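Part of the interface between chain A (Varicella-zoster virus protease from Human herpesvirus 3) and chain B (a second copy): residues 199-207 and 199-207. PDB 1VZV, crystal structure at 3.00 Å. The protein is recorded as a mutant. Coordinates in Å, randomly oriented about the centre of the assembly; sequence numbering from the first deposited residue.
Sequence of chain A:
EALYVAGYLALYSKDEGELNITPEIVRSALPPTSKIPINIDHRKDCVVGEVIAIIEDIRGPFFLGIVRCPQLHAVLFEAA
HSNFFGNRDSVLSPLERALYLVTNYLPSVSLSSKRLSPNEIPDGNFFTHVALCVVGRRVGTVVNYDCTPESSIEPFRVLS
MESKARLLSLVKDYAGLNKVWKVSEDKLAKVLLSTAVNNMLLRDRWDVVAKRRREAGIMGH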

# COMPACT_ATOMS: atom_id res chain seq x y z
N ASN A 199 -3.01 -5.29 3.52
CA ASN A 199 -1.65 -5.83 3.51
C ASN A 199 -0.73 -4.91 4.24
O ASN A 199 0.46 -5.15 4.33
N MET A 200 -1.29 -3.85 4.78
CA MET A 200 -0.50 -2.88 5.49
C MET A 200 0.24 -3.41 6.71
O MET A 200 1.34 -2.96 7.01
N LEU A 201 -0.34 -4.40 7.38
CA LEU A 201 0.25 -4.95 8.59
C LEU A 201 1.35 -5.98 8.41
O LEU A 201 2.12 -6.20 9.33
N LEU A 202 1.44 -6.58 7.23
CA LEU A 202 2.47 -7.58 6.92
C LEU A 202 3.91 -7.06 7.08
O LEU A 202 4.26 -5.98 6.60
N ARG A 203 4.73 -7.81 7.80
CA ARG A 203 6.12 -7.41 8.04
C ARG A 203 7.13 -8.19 7.21
O ARG A 203 6.86 -9.31 6.78
N ASP A 204 8.30 -7.59 7.00
CA ASP A 204 9.35 -8.19 6.17
C ASP A 204 8.75 -8.59 4.82
O ASP A 204 8.99 -9.67 4.29
N ARG A 205 7.95 -7.67 4.29
CA ARG A 205 7.27 -7.78 3.02
C ARG A 205 8.27 -8.16 1.94
O ARG A 205 8.16 -9.22 1.34
N TRP A 206 9.29 -7.33 1.76
CA TRP A 206 10.30 -7.58 0.74
C TRP A 206 11.21 -8.72 1.06
O TRP A 206 11.88 -9.21 0.16
N ASP A 207 11.24 -9.14 2.32
CA ASP A 207 12.09 -10.28 2.72
C ASP A 207 11.34 -11.55 2.39
O ASP A 207 11.93 -12.55 2.01
N ASN B 199 5.29 4.18 -2.02
CA ASN B 199 5.85 3.77 -0.74
C ASN B 199 6.06 2.30 -0.72
O ASN B 199 6.51 1.74 0.27
N MET B 200 5.77 1.66 -1.83
CA MET B 200 5.91 0.22 -1.92
C MET B 200 7.33 -0.29 -1.71
O MET B 200 7.52 -1.37 -1.17
N LEU B 201 8.32 0.49 -2.11
CA LEU B 201 9.72 0.07 -2.01
C LEU B 201 10.39 0.23 -0.67
O LEU B 201 11.39 -0.42 -0.41
N LEU B 202 9.82 1.06 0.20
CA LEU B 202 10.36 1.30 1.55
C LEU B 202 10.46 0.02 2.40
O LEU B 202 9.52 -0.77 2.50
N ARG B 203 11.63 -0.20 3.00
CA ARG B 203 11.85 -1.38 3.82
C ARG B 203 11.85 -1.10 5.32
O ARG B 203 12.11 0.02 5.74
N ASP B 204 11.57 -2.13 6.11
CA ASP B 204 11.46 -2.00 7.56
C ASP B 204 10.52 -0.84 7.89
O ASP B 204 10.78 -0.00 8.75
N ARG B 205 9.40 -0.83 7.16
CA ARG B 205 8.33 0.14 7.28
C ARG B 205 7.90 0.25 8.73
O ARG B 205 8.03 1.30 9.35
N TRP B 206 7.47 -0.87 9.30
CA TRP B 206 7.01 -0.89 10.68
C TRP B 206 8.10 -0.74 11.69
O TRP B 206 7.81 -0.43 12.83
N ASP B 207 9.35 -0.94 11.27
CA ASP B 207 10.49 -0.78 12.19
C ASP B 207 10.83 0.70 12.25
O ASP B 207 11.23 1.22 13.28

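An exact two-fold axis relates the two copies, so each contact between different residues occurs twice, while D204(A) and R205(A) each meet their own symmetry mates, D204(B) and R205(B), across the axis. The backbones run past one another with D204(A) facing D204(B), their CA atoms 6.7 Å apart, and with R203(A) set against W206(B), and R203(B) against W206(A). Just after D204(A) a helix begins, as it does after D204(B), and its first two residues, R205(A) and W206(A) with their mates R205(B) and W206(B), are the ones whose CA-to-CB bonds point toward the other chain. Together the stretches bury 541 Å², and the two tryptophans supply the largest shares.

The hydrogen bonds between these two stretches are donated by tryptophan. With chi1 at m (-65°) and chi2 at 110°, W206(B) extends its indole across to the 200-202 segment of chain A, and its NE1 donates to the carbonyl O of M200(A) at 2.6 Å; W206(A) NE1 does the same to M200(B) O, also at 2.6 Å. The N-H...O angle of 135° makes this a short but bent bond. The accepting oxygen lies near the ring plane, where the indole N-H points, and the carbonyl of L202(A) also sits at the ring edge, 4.0 Å from its O to CD1 of W206(B). Tryptophan suits the site because it combines a broad, largely apolar surface with one donor that can satisfy a backbone carbonyl. The side chain of M200(A), chi1 p and then t, t, starts sideways and its end leads away, leaving the main chain to meet the indole.

Stacking uses the face of the same ring. The guanidinium of R203(A) lies flat on W206(B), with centres 4.1 Å apart and planes at 15°. This is also a cation-pi contact: CZ of R203(A) is 4.1 Å from the centroid of the five-membered ring of W206(B), off-centre at 32° from the normal. R203(A) begins sideways with chi1 m, but its end comes nearer, and NH1 of R203(A) reaches 3.6 Å from CB of W206(B). Within its own chain, R203(A) NE donates to L201(A) O at 3.2 Å and an almost straight 170°, an anchor that is compatible with the flat stack. Arginine fits here because its planar cation can cover an aromatic face while still donating from its edge.

Like charges meet near the axis. R205(A), t at chi1 and chi2 and m at chi3, sends its guanidinium against its symmetry mate, R205(A) NH2 lying 2.9 Å from R205(B) NE. Both atoms are donors, so no hydrogen bond forms; each group instead lies over a face of the other, despite the repulsion expected between the charges. Within its own chain, R205(A) NH1 makes a weak bond to N199(A) O at 3.4 Å. The acidic pair is looser: OD1 of D204(A) stands 4.1 Å from OD1 of D204(B). D204(A), chi1 m, occupies the N-cap position without making a capping bond.

The CA-to-CB bonds of L201(A), chi1 m, and L202(A), chi1 between wells at 146°, point away from the partner, and their closest approaches to W206(B) are through the carbonyl oxygens: L201(A) O to W206(B) NE1 at 3.9 Å and L202(A) O to W206(B) CD1 at 4.0 Å.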

# COMPACT_ATOMS: atom_id res chain seq x y z
CB ASN A 199 -1.14 -5.98 2.08
CG ASN A 199 -1.53 -7.31 1.46
OD1 ASN A 199 -0.86 -8.30 1.70
ND2 ASN A 199 -2.59 -7.34 0.66
CB MET A 200 -1.37 -1.70 5.90
CG MET A 200 -2.57 -2.08 6.70
SD MET A 200 -3.63 -0.70 6.98
CE MET A 200 -4.74 -1.38 8.18
CB LEU A 201 -0.84 -5.50 9.52
CG LEU A 201 -1.79 -4.59 10.34
CD1 LEU A 201 -1.85 -3.16 9.86
CD2 LEU A 201 -3.15 -5.23 10.30
CB LEU A 202 2.22 -8.13 5.51
CG LEU A 202 3.27 -8.57 4.50
CD1 LEU A 202 4.06 -9.79 4.93
CD2 LEU A 202 2.55 -8.86 3.20
CB ARG A 203 6.43 -7.47 9.52
CG ARG A 203 6.12 -6.15 10.20
CD ARG A 203 5.52 -6.35 11.55
NE ARG A 203 4.22 -5.69 11.65
CZ ARG A 203 3.92 -4.79 12.57
NH1 ARG A 203 4.86 -4.43 13.45
NH2 ARG A 203 2.72 -4.24 12.61
CB ASP A 204 10.03 -9.36 6.87
CG ASP A 204 10.75 -8.94 8.14
OD1 ASP A 204 11.20 -7.77 8.23
OD2 ASP A 204 10.87 -9.79 9.04
CB ARG A 205 6.67 -6.41 2.73
CG ARG A 205 5.95 -6.22 1.42
CD ARG A 205 5.57 -4.73 1.28
NE ARG A 205 5.25 -4.18 2.59
CZ ARG A 205 4.02 -3.96 3.03
NH1 ARG A 205 2.98 -4.12 2.22
NH2 ARG A 205 3.84 -3.49 4.27
CB TRP A 206 11.11 -6.32 0.42
CG TRP A 206 10.26 -5.26 -0.22
CD1 TRP A 206 9.87 -4.08 0.35
CD2 TRP A 206 9.54 -5.38 -1.44
NE1 TRP A 206 8.92 -3.48 -0.43
CE2 TRP A 206 8.69 -4.25 -1.53
CE3 TRP A 206 9.50 -6.34 -2.45
CZ2 TRP A 206 7.82 -4.05 -2.58
CZ3 TRP A 206 8.64 -6.15 -3.50
CH2 TRP A 206 7.80 -5.01 -3.56
CB ASP A 207 12.43 -10.25 4.21
CG ASP A 207 13.33 -9.07 4.59
OD1 ASP A 207 14.26 -8.73 3.82
OD2 ASP A 207 13.09 -8.49 5.69
CB ASN B 199 4.91 4.14 0.41
CG ASN B 199 5.13 5.55 0.92
OD1 ASN B 199 6.03 5.77 1.71
ND2 ASN B 199 4.30 6.50 0.47
CB MET B 200 5.38 -0.26 -3.26
CG MET B 200 6.00 0.41 -4.44
SD MET B 200 5.21 -0.07 -5.94
CE MET B 200 6.33 0.60 -7.13
CB LEU B 201 10.55 0.74 -3.11
CG LEU B 201 10.48 0.34 -4.60
CD1 LEU B 201 9.26 -0.47 -4.97
CD2 LEU B 201 10.56 1.60 -5.41
CB LEU B 202 9.52 2.39 2.24
CG LEU B 202 9.19 2.47 3.73
CD1 LEU B 202 10.39 2.72 4.61
CD2 LEU B 202 8.19 3.60 3.89
CB ARG B 203 13.11 -2.10 3.38
CG ARG B 203 12.82 -3.12 2.31
CD ARG B 203 13.88 -3.15 1.25
NE ARG B 203 13.33 -2.89 -0.07
CZ ARG B 203 13.47 -3.72 -1.09
NH1 ARG B 203 14.13 -4.86 -0.91
NH2 ARG B 203 12.94 -3.43 -2.28
CB ASP B 204 12.83 -1.83 8.21
CG ASP B 204 13.72 -3.04 8.02
OD1 ASP B 204 13.20 -4.18 7.87
OD2 ASP B 204 14.96 -2.85 8.01
CB ARG B 205 7.19 -0.37 6.42
CG ARG B 205 5.91 0.42 6.40
CD ARG B 205 4.85 -0.37 5.60
NE ARG B 205 5.50 -1.08 4.51
CZ ARG B 205 5.49 -0.69 3.24
NH1 ARG B 205 4.74 0.35 2.88
NH2 ARG B 205 6.15 -1.39 2.32
CB TRP B 206 6.18 -2.14 10.99
CG TRP B 206 4.89 -2.16 10.22
CD1 TRP B 206 4.57 -2.99 9.19
CD2 TRP B 206 3.86 -1.18 10.28
NE1 TRP B 206 3.43 -2.57 8.58
CE2 TRP B 206 2.96 -1.46 9.23
CE3 TRP B 206 3.61 -0.08 11.10
CZ2 TRP B 206 1.85 -0.68 8.97
CZ3 TRP B 206 2.51 0.69 10.85
CH2 TRP B 206 1.63 0.39 9.78
CB ASP B 207 11.71 -1.57 11.73
CG ASP B 207 11.50 -3.08 11.80
OD1 ASP B 207 10.87 -3.57 12.77
OD2 ASP B 207 11.98 -3.78 10.87